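Local coordinates for protein carbon monoxide dehydrogenase (Thermococcus sp. AM4, PDB 6T7J) that probably catalyses the reversible oxidation of carbon monoxide to carbon dioxide, handing the electrons through iron-sulfur clusters to a ferredoxin, at residues A[86-97]-A[215-226]; A[521-529]-A[563-571]. All blocks are in the same frame, centred on the assembly; numbering follows the deposited sequence.

Contact 1: A[86-97]-A[215-226]. With SF4 (iron/sulfur cluster), chain D.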
loop_
_atom_site.group_PDB
_atom_site.type_symbol
_atom_site.label_atom_id
_atom_site.label_comp_id
_atom_site.label_asym_id
_atom_site.label_seq_id
_atom_site.Cartn_x
_atom_site.Cartn_y
_atom_site.Cartn_z
ATOM N N ALA A 86 -0.052 -2.969 -14.900
ATOM C CA ALA A 86 0.504 -3.910 -13.934
ATOM C C ALA A 86 0.648 -3.273 -12.557
ATOM O O ALA A 86 0.352 -3.909 -11.540
ATOM C CB ALA A 86 1.850 -4.438 -14.431
ATOM N N ARG A 87 1.079 -2.008 -12.503
ATOM C CA ARG A 87 1.249 -1.334 -11.218
ATOM C C ARG A 87 -0.087 -1.131 -10.515
ATOM O O ARG A 87 -0.199 -1.362 -9.301
ATOM C CB ARG A 87 1.955 0.009 -11.415
ATOM C CG ARG A 87 3.441 -0.100 -11.728
ATOM C CD ARG A 87 4.150 1.239 -11.564
ATOM N NE ARG A 87 3.595 2.281 -12.427
ATOM C CZ ARG A 87 4.211 3.429 -12.700
ATOM N NH1 ARG A 87 5.403 3.682 -12.179
ATOM N NH2 ARG A 87 3.636 4.326 -13.491
ATOM N N ASN A 88 -1.110 -0.687 -11.252
ATOM C CA ASN A 88 -2.417 -0.488 -10.633
ATOM C C ASN A 88 -2.979 -1.805 -10.106
ATOM O O ASN A 88 -3.524 -1.862 -8.990
ATOM C CB ASN A 88 -3.373 0.164 -11.634
ATOM C CG ASN A 88 -2.912 1.549 -12.071
ATOM O OD1 ASN A 88 -2.129 2.204 -11.382
ATOM N ND2 ASN A 88 -3.400 2.000 -13.220
ATOM N N LEU A 89 -2.830 -2.886 -10.878
ATOM C CA LEU A 89 -3.277 -4.190 -10.395
ATOM C C LEU A 89 -2.483 -4.628 -9.166
ATOM O O LEU A 89 -3.037 -5.235 -8.237
ATOM C CB LEU A 89 -3.164 -5.234 -11.507
ATOM C CG LEU A 89 -4.013 -6.487 -11.291
ATOM C CD1 LEU A 89 -5.478 -6.200 -11.599
ATOM C CD2 LEU A 89 -3.499 -7.645 -12.131
ATOM N N LEU A 90 -1.180 -4.335 -9.148
ATOM C CA LEU A 90 -0.361 -4.664 -7.988
ATOM C C LEU A 90 -0.863 -3.945 -6.744
ATOM O O LEU A 90 -0.880 -4.520 -5.649
ATOM C CB LEU A 90 1.101 -4.309 -8.257
ATOM C CG LEU A 90 2.070 -4.759 -7.166
ATOM C CD1 LEU A 90 1.838 -6.218 -6.901
ATOM C CD2 LEU A 90 3.519 -4.517 -7.555
ATOM N N ARG A 91 -1.281 -2.688 -6.891
ATOM C CA ARG A 91 -1.800 -1.967 -5.731
ATOM C C ARG A 91 -3.150 -2.522 -5.290
ATOM O O ARG A 91 -3.455 -2.527 -4.090
ATOM C CB ARG A 91 -1.888 -0.472 -6.027
ATOM C CG ARG A 91 -0.522 0.194 -6.112
ATOM C CD ARG A 91 -0.573 1.673 -5.783
ATOM N NE ARG A 91 0.770 2.245 -5.736
ATOM C CZ ARG A 91 1.031 3.547 -5.710
ATOM N NH1 ARG A 91 0.038 4.425 -5.723
ATOM N NH2 ARG A 91 2.289 3.971 -5.671
ATOM N N MET A 92 -3.959 -3.012 -6.231
ATOM C CA MET A 92 -5.188 -3.707 -5.841
ATOM C C MET A 92 -4.873 -4.944 -5.002
ATOM O O MET A 92 -5.497 -5.188 -3.956
ATOM C CB MET A 92 -5.995 -4.091 -7.081
ATOM C CG MET A 92 -6.494 -2.913 -7.898
ATOM S SD MET A 92 -7.670 -3.409 -9.172
ATOM C CE MET A 92 -9.225 -3.112 -8.328
ATOM N N ILE A 93 -3.906 -5.746 -5.457
ATOM C CA ILE A 93 -3.501 -6.931 -4.701
ATOM C C ILE A 93 -2.987 -6.531 -3.322
ATOM O O ILE A 93 -3.297 -7.179 -2.313
ATOM C CB ILE A 93 -2.444 -7.736 -5.479
ATOM C CG1 ILE A 93 -3.047 -8.330 -6.752
ATOM C CG2 ILE A 93 -1.858 -8.838 -4.600
ATOM C CD1 ILE A 93 -2.026 -8.982 -7.652
ATOM N N ALA A 94 -2.183 -5.465 -3.265
ATOM C CA ALA A 94 -1.656 -4.986 -1.992
ATOM C C ALA A 94 -2.779 -4.624 -1.033
ATOM O O ALA A 94 -2.740 -4.997 0.144
ATOM C CB ALA A 94 -0.742 -3.784 -2.223
ATOM N N ALA A 95 -3.799 -3.911 -1.521
ATOM C CA ALA A 95 -4.883 -3.486 -0.639
ATOM C C ALA A 95 -5.709 -4.672 -0.148
ATOM O O ALA A 95 -6.105 -4.717 1.026
ATOM C CB ALA A 95 -5.770 -2.468 -1.353
ATOM N N GLY A 96 -5.980 -5.643 -1.022
ATOM C CA GLY A 96 -6.725 -6.818 -0.581
ATOM C C GLY A 96 -5.962 -7.641 0.443
ATOM O O GLY A 96 -6.511 -8.047 1.483
ATOM N N ALA A 97 -4.683 -7.906 0.158
ATOM C CA ALA A 97 -3.839 -8.607 1.117
ATOM C C ALA A 97 -3.766 -7.853 2.435
ATOM O O ALA A 97 -3.775 -8.467 3.506
ATOM C CB ALA A 97 -2.440 -8.809 0.533
ATOM N N LEU A 215 6.545 -7.136 -11.643
ATOM C CA LEU A 215 5.441 -6.577 -10.868
ATOM C C LEU A 215 4.396 -7.642 -10.560
ATOM O O LEU A 215 3.970 -7.803 -9.409
ATOM C CB LEU A 215 4.808 -5.408 -11.626
ATOM C CG LEU A 215 5.558 -4.075 -11.675
ATOM C CD1 LEU A 215 4.994 -3.193 -12.781
ATOM C CD2 LEU A 215 5.493 -3.364 -10.340
ATOM N N LEU A 216 3.986 -8.401 -11.580
ATOM C CA LEU A 216 2.937 -9.393 -11.371
ATOM C C LEU A 216 3.447 -10.608 -10.602
ATOM O O LEU A 216 2.675 -11.248 -9.882
ATOM C CB LEU A 216 2.335 -9.802 -12.715
ATOM C CG LEU A 216 1.619 -8.654 -13.434
ATOM C CD1 LEU A 216 0.848 -9.149 -14.649
ATOM C CD2 LEU A 216 0.699 -7.903 -12.476
ATOM N N LEU A 217 4.739 -10.928 -10.709
ATOM C CA LEU A 217 5.291 -12.014 -9.905
ATOM C C LEU A 217 5.327 -11.639 -8.429
ATOM O O LEU A 217 5.031 -12.469 -7.557
ATOM C CB LEU A 217 6.689 -12.384 -10.404
ATOM C CG LEU A 217 6.760 -13.208 -11.689
ATOM C CD1 LEU A 217 8.199 -13.366 -12.149
ATOM C CD2 LEU A 217 6.100 -14.565 -11.500
ATOM N N HIS A 218 5.671 -10.387 -8.121
ATOM C CA HIS A 218 5.574 -9.965 -6.729
ATOM C C HIS A 218 4.124 -9.885 -6.272
ATOM O O HIS A 218 3.834 -10.124 -5.096
ATOM C CB HIS A 218 6.263 -8.625 -6.502
ATOM C CG HIS A 218 6.228 -8.184 -5.072
ATOM N ND1 HIS A 218 5.479 -7.113 -4.639
ATOM C CD2 HIS A 218 6.823 -8.699 -3.969
ATOM C CE1 HIS A 218 5.637 -6.971 -3.335
ATOM N NE2 HIS A 218 6.437 -7.925 -2.903
ATOM N N GLY A 219 3.205 -9.542 -7.176
ATOM C CA GLY A 219 1.794 -9.646 -6.843
ATOM C C GLY A 219 1.398 -11.063 -6.478
ATOM O O GLY A 219 0.614 -11.283 -5.551
ATOM N N ILE A 220 1.938 -12.041 -7.205
ATOM C CA ILE A 220 1.708 -13.445 -6.873
ATOM C C ILE A 220 2.244 -13.751 -5.478
ATOM O O ILE A 220 1.576 -14.402 -4.664
ATOM C CB ILE A 220 2.344 -14.354 -7.941
ATOM C CG1 ILE A 220 1.422 -14.467 -9.159
ATOM C CG2 ILE A 220 2.652 -15.731 -7.366
ATOM C CD1 ILE A 220 2.130 -14.872 -10.428
ATOM N N ARG A 221 3.460 -13.278 -5.185
ATOM C CA ARG A 221 4.049 -13.500 -3.864
ATOM C C ARG A 221 3.190 -12.892 -2.757
ATOM O O ARG A 221 2.978 -13.512 -1.707
ATOM C CB ARG A 221 5.466 -12.924 -3.820
ATOM C CG ARG A 221 6.108 -12.941 -2.436
ATOM C CD ARG A 221 7.631 -12.941 -2.520
ATOM N NE ARG A 221 8.154 -11.742 -3.170
ATOM C CZ ARG A 221 9.436 -11.544 -3.460
ATOM N NH1 ARG A 221 10.338 -12.470 -3.156
ATOM N NH2 ARG A 221 9.819 -10.420 -4.054
ATOM N N THR A 222 2.675 -11.682 -2.981
ATOM C CA THR A 222 1.850 -11.017 -1.974
ATOM C C THR A 222 0.515 -11.733 -1.790
ATOM O O THR A 222 0.039 -11.904 -0.658
ATOM C CB THR A 222 1.628 -9.556 -2.369
ATOM O OG1 THR A 222 2.896 -8.911 -2.551
ATOM C CG2 THR A 222 0.840 -8.821 -1.295
ATOM N N SER A 223 -0.105 -12.156 -2.893
ATOM C CA SER A 223 -1.336 -12.931 -2.795
ATOM C C SER A 223 -1.105 -14.225 -2.028
ATOM O O SER A 223 -1.972 -14.666 -1.265
ATOM C CB SER A 223 -1.878 -13.226 -4.191
ATOM O OG SER A 223 -1.159 -14.291 -4.791
ATOM N N LEU A 224 0.059 -14.849 -2.214
ATOM C CA LEU A 224 0.368 -16.060 -1.460
ATOM C C LEU A 224 0.544 -15.752 0.021
ATOM O O LEU A 224 0.110 -16.532 0.878
ATOM C CB LEU A 224 1.616 -16.732 -2.029
ATOM C CG LEU A 224 1.428 -17.407 -3.388
ATOM C CD1 LEU A 224 2.727 -18.050 -3.862
ATOM C CD2 LEU A 224 0.304 -18.428 -3.325
ATOM N N ALA A 225 1.183 -14.621 0.341
ATOM C CA ALA A 225 1.243 -14.181 1.732
ATOM C C ALA A 225 -0.152 -14.005 2.321
ATOM O O ALA A 225 -0.360 -14.247 3.514
ATOM C CB ALA A 225 2.034 -12.877 1.847
ATOM N N ASP A 226 -1.114 -13.576 1.503
ATOM C CA ASP A 226 -2.492 -13.477 1.979
ATOM C C ASP A 226 -3.100 -14.859 2.205
ATOM O O ASP A 226 -3.465 -15.217 3.331
ATOM C CB ASP A 226 -3.338 -12.673 0.986
ATOM C CG ASP A 226 -4.801 -12.534 1.420
ATOM O OD1 ASP A 226 -5.167 -13.001 2.521
ATOM O OD2 ASP A 226 -5.592 -11.945 0.652
HETATM FE FE1 SF4 D . 4.650 8.117 -14.556
HETATM FE FE2 SF4 D . 2.220 7.520 -13.459
HETATM FE FE3 SF4 D . 2.451 9.752 -15.118
HETATM FE FE4 SF4 D . 3.600 9.551 -12.609
HETATM S S1 SF4 D . 1.352 9.619 -13.101
HETATM S S2 SF4 D . 4.570 10.411 -14.536
HETATM S S3 SF4 D . 4.268 7.375 -12.415
HETATM S S4 SF4 D . 2.734 7.549 -15.705
#
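Leu90 lays its CD1 methyl on the backbone of Gly219, 3.4 Å from CA, while its CD2 meets Leu215 CD2, the two leucines crossing at about a right angle. This is a pair of nearly parallel helices, 12° apart with axes 9.3 Å from each other, cut from the long helices 81-115 and 212-242 of the helical part of the enzyme. Gly219 suits this close passage, because a CB there would fall 3.0 Å from Ile93 CD1, a clash; as it is, Ile93 CG2 rests against the Gly219 carbonyl. Ala86 is equally apt, its short CB touching both Leu215 CD1 and Leu216 CD2.

Arg87 divides its side chain between two partners. CG rubs Leu215 CD1 at 3.6 Å, and the chain, bent at chi3 (-59°), brings NH2 to 3.3 Å from cluster sulfur S3, which lies oblique to the guanidinium plane. A leucine in its place would probably leave S3 without its positively charged neighbour and open a gap between helix and cluster. At the far end Asp226, whose OD2 is hydrogen-bonded by Ser562 and His100, sets its CB against that of Ala97. Thr222 OG1 turns back to its own helix and bonds His218 O (3.0 Å), joining Thr222 N from the opposite face of the carbonyl plane; CG2, anti to the backbone N, is thereby left to meet Ala97 CB at 3.8 Å.

Contact 2: A[521-529]-A[563-571]. With MSK (Broken Fe4S4 cluster), chain F.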
loop_
_atom_site.group_PDB
_atom_site.type_symbol
_atom_site.label_atom_id
_atom_site.label_comp_id
_atom_site.label_asym_id
_atom_site.label_seq_id
_atom_site.Cartn_x
_atom_site.Cartn_y
_atom_site.Cartn_z
ATOM N N SER A 521 -16.574 -17.544 5.134
ATOM C CA SER A 521 -16.408 -16.148 4.767
ATOM C C SER A 521 -15.251 -15.983 3.782
ATOM O O SER A 521 -14.672 -16.959 3.295
ATOM C CB SER A 521 -16.192 -15.308 6.028
ATOM O OG SER A 521 -15.013 -15.707 6.708
ATOM N N CYS A 522 -14.902 -14.724 3.497
ATOM C CA CYS A 522 -13.876 -14.437 2.497
ATOM C C CYS A 522 -12.510 -14.952 2.929
ATOM O O CYS A 522 -11.733 -15.431 2.095
ATOM C CB CYS A 522 -13.816 -12.936 2.219
ATOM S SG CYS A 522 -14.821 -12.399 0.819
ATOM N N VAL A 523 -12.187 -14.850 4.221
ATOM C CA VAL A 523 -10.941 -15.444 4.692
ATOM C C VAL A 523 -11.039 -16.963 4.667
ATOM O O VAL A 523 -10.028 -17.659 4.492
ATOM C CB VAL A 523 -10.580 -14.916 6.092
ATOM C CG1 VAL A 523 -10.125 -13.460 6.010
ATOM C CG2 VAL A 523 -11.754 -15.068 7.044
ATOM N N ASP A 524 -12.251 -17.503 4.806
ATOM C CA ASP A 524 -12.447 -18.945 4.763
ATOM C C ASP A 524 -12.251 -19.532 3.375
ATOM O O ASP A 524 -12.393 -20.751 3.219
ATOM C CB ASP A 524 -13.836 -19.306 5.290
ATOM C CG ASP A 524 -13.906 -19.270 6.800
ATOM O OD1 ASP A 524 -12.885 -18.921 7.430
ATOM O OD2 ASP A 524 -14.978 -19.588 7.357
ATOM N N CYS A 525 -11.939 -18.715 2.364
ATOM C CA CYS A 525 -11.408 -19.282 1.131
ATOM C C CYS A 525 -10.142 -20.077 1.405
ATOM O O CYS A 525 -9.811 -20.994 0.643
ATOM C CB CYS A 525 -11.126 -18.188 0.102
ATOM S SG CYS A 525 -12.563 -17.259 -0.439
ATOM N N SER A 526 -9.424 -19.745 2.488
ATOM C CA SER A 526 -8.294 -20.570 2.904
ATOM C C SER A 526 -8.713 -22.027 3.063
ATOM O O SER A 526 -7.960 -22.940 2.703
ATOM C CB SER A 526 -7.694 -20.031 4.206
ATOM O OG SER A 526 -8.674 -19.922 5.226
ATOM N N ARG A 527 -9.928 -22.258 3.575
ATOM C CA ARG A 527 -10.462 -23.617 3.668
ATOM C C ARG A 527 -10.392 -24.323 2.322
ATOM O O ARG A 527 -9.934 -25.469 2.228
ATOM C CB ARG A 527 -11.907 -23.585 4.169
ATOM C CG ARG A 527 -12.093 -23.042 5.572
ATOM C CD ARG A 527 -13.422 -23.510 6.145
ATOM N NE ARG A 527 -13.964 -22.580 7.130
ATOM C CZ ARG A 527 -13.704 -22.638 8.432
ATOM N NH1 ARG A 527 -12.905 -23.585 8.908
ATOM N NH2 ARG A 527 -14.241 -21.748 9.256
ATOM N N ILE A 528 -10.846 -23.644 1.265
ATOM C CA ILE A 528 -10.755 -24.196 -0.084
ATOM C C ILE A 528 -9.327 -24.640 -0.372
ATOM O O ILE A 528 -9.081 -25.779 -0.790
ATOM C CB ILE A 528 -11.254 -23.168 -1.116
ATOM C CG1 ILE A 528 -12.784 -23.103 -1.104
ATOM C CG2 ILE A 528 -10.742 -23.503 -2.505
ATOM C CD1 ILE A 528 -13.360 -21.990 -1.952
ATOM N N LEU A 529 -8.358 -23.759 -0.096
ATOM C CA LEU A 529 -6.960 -24.093 -0.349
ATOM C C LEU A 529 -6.527 -25.322 0.437
ATOM O O LEU A 529 -5.698 -26.104 -0.042
ATOM C CB LEU A 529 -6.061 -22.905 -0.009
ATOM C CG LEU A 529 -6.118 -21.717 -0.970
ATOM C CD1 LEU A 529 -4.993 -20.735 -0.670
ATOM C CD2 LEU A 529 -6.055 -22.186 -2.415
ATOM N N ILE A 563 -7.615 -12.602 -3.664
ATOM C CA ILE A 563 -8.088 -13.983 -3.566
ATOM C C ILE A 563 -7.933 -14.696 -4.904
ATOM O O ILE A 563 -7.432 -15.824 -4.971
ATOM C CB ILE A 563 -9.546 -14.020 -3.076
ATOM C CG1 ILE A 563 -9.633 -13.610 -1.606
ATOM C CG2 ILE A 563 -10.139 -15.405 -3.276
ATOM C CD1 ILE A 563 -11.026 -13.217 -1.168
ATOM N N GLY A 564 -8.377 -14.054 -5.986
ATOM C CA GLY A 564 -8.233 -14.658 -7.299
ATOM C C GLY A 564 -6.781 -14.877 -7.674
ATOM O O GLY A 564 -6.427 -15.904 -8.262
ATOM N N THR A 565 -5.915 -13.924 -7.315
ATOM C CA THR A 565 -4.503 -14.067 -7.644
ATOM C C THR A 565 -3.870 -15.226 -6.885
ATOM O O THR A 565 -3.076 -15.979 -7.456
ATOM C CB THR A 565 -3.754 -12.764 -7.364
ATOM O OG1 THR A 565 -4.360 -11.696 -8.102
ATOM C CG2 THR A 565 -2.293 -12.894 -7.779
ATOM N N TYR A 566 -4.208 -15.402 -5.602
ATOM C CA TYR A 566 -3.599 -16.519 -4.887
ATOM C C TYR A 566 -4.271 -17.845 -5.210
ATOM O O TYR A 566 -3.652 -18.898 -5.024
ATOM C CB TYR A 566 -3.547 -16.263 -3.370
ATOM C CG TYR A 566 -4.810 -16.388 -2.525
ATOM C CD1 TYR A 566 -5.503 -17.589 -2.413
ATOM C CD2 TYR A 566 -5.253 -15.313 -1.767
ATOM C CE1 TYR A 566 -6.630 -17.695 -1.618
ATOM C CE2 TYR A 566 -6.377 -15.411 -0.967
ATOM C CZ TYR A 566 -7.059 -16.603 -0.896
ATOM O OH TYR A 566 -8.175 -16.702 -0.098
ATOM N N PHE A 567 -5.502 -17.824 -5.721
ATOM C CA PHE A 567 -6.049 -19.033 -6.322
ATOM C C PHE A 567 -5.232 -19.426 -7.544
ATOM O O PHE A 567 -4.723 -20.550 -7.629
ATOM C CB PHE A 567 -7.520 -18.831 -6.683
ATOM C CG PHE A 567 -8.465 -19.135 -5.553
ATOM C CD1 PHE A 567 -8.061 -19.930 -4.493
ATOM C CD2 PHE A 567 -9.751 -18.624 -5.548
ATOM C CE1 PHE A 567 -8.921 -20.211 -3.451
ATOM C CE2 PHE A 567 -10.618 -18.903 -4.505
ATOM C CZ PHE A 567 -10.202 -19.698 -3.457
ATOM N N VAL A 568 -5.057 -18.492 -8.483
ATOM C CA VAL A 568 -4.213 -18.753 -9.650
ATOM C C VAL A 568 -2.854 -19.286 -9.212
ATOM O O VAL A 568 -2.407 -20.347 -9.663
ATOM C CB VAL A 568 -4.070 -17.483 -10.508
ATOM C CG1 VAL A 568 -2.991 -17.676 -11.561
ATOM C CG2 VAL A 568 -5.399 -17.130 -11.167
ATOM N N ALA A 569 -2.200 -18.576 -8.288
ATOM C CA ALA A 569 -0.866 -18.963 -7.836
ATOM C C ALA A 569 -0.865 -20.321 -7.149
ATOM O O ALA A 569 0.157 -21.015 -7.154
ATOM C CB ALA A 569 -0.305 -17.895 -6.896
ATOM N N SER A 570 -1.986 -20.711 -6.542
ATOM C CA SER A 570 -2.120 -22.049 -5.985
ATOM C C SER A 570 -2.358 -23.105 -7.055
ATOM O O SER A 570 -2.422 -24.294 -6.727
ATOM C CB SER A 570 -3.257 -22.082 -4.961
ATOM O OG SER A 570 -3.095 -21.059 -3.996
ATOM N N GLY A 571 -2.499 -22.703 -8.315
ATOM C CA GLY A 571 -2.589 -23.633 -9.417
ATOM C C GLY A 571 -3.977 -23.931 -9.938
ATOM O O GLY A 571 -4.121 -24.845 -10.756
HETATM S S1 MSK F . -18.051 -9.111 2.129
HETATM S S3 MSK F . -15.385 -8.837 -0.080
HETATM S S4 MSK F . -18.489 -7.747 -1.056
HETATM S S5 MSK F . -17.724 -11.045 -0.380
HETATM FE FE1 MSK F . -16.249 -10.290 2.815
HETATM FE FE2 MSK F . -19.089 -9.511 0.085
HETATM FE FE3 MSK F . -16.960 -9.194 -1.611
HETATM FE FE4 MSK F . -17.146 -7.673 0.622
#
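Leu529 pushes its two methyls against different aromatic rings at the tight end of this buried contact: CD1 lies 3.6 Å from Tyr566 CE1, met obliquely, and CD2 reaches the edge of Phe567, in the ring plane, 3.6 Å from CE1. Ser570 closes the far side, its OG 3.5 Å from Leu529 CD2 and also hydrogen-bonded to Trp228. The Ile528 side chain crosses Phe567 at about a right angle and touches the ring's CE1 with CG2. The axes of helices 525-529 and 563-569 are 11.4 Å apart, so large rings suit the space between them. These helices belong to successive beta-alpha-beta crossovers of a Rossmann-like parallel sheet, 516-518 to 548-552 and 548-552 to 574-576, and run side by side only 4° from parallel. Tyr566 takes the crowded position between backbone N and carbonyl carbon (chi1 76°), which holds its ring with Ile563 O over one face and sends OH to 3.3 Å from Cys525 CB. Slim Cys525 faces both ways: its CB is tight against that hydroxyl, but toward the cluster the packing slackens, SG lying 4.2 Å from Ile563 CG2. There Ile563 CD1 approaches Cys522 SG no closer than 4.4 Å, while that sulfur faces FE1 of the broken cluster, 3.2 Å away.

Overall arrangement
Along the chain both segments of contact 1 precede those of contact 2, and the centres of the two contacts lie about 14 Å apart. Contact 1 joins the long helices 81-115 and 212-242, whereas contact 2 pairs two helices packed against the parallel sheet that runs from strand 516-518 to strand 604-606. Helix 558-569 brings them together: Thr565 packs on Ile93 and Ser223, and Tyr566 CB comes 3.1 Å from Ser223 O. Both belong to the fold of the prismane/CO dehydrogenase family. Each also reaches a different cluster, contact 1 the intact iron-sulfur cluster and contact 2 the broken, nickel-free one, so the packed helices connect the surroundings of a probable electron-transfer centre with those of the active-site cluster.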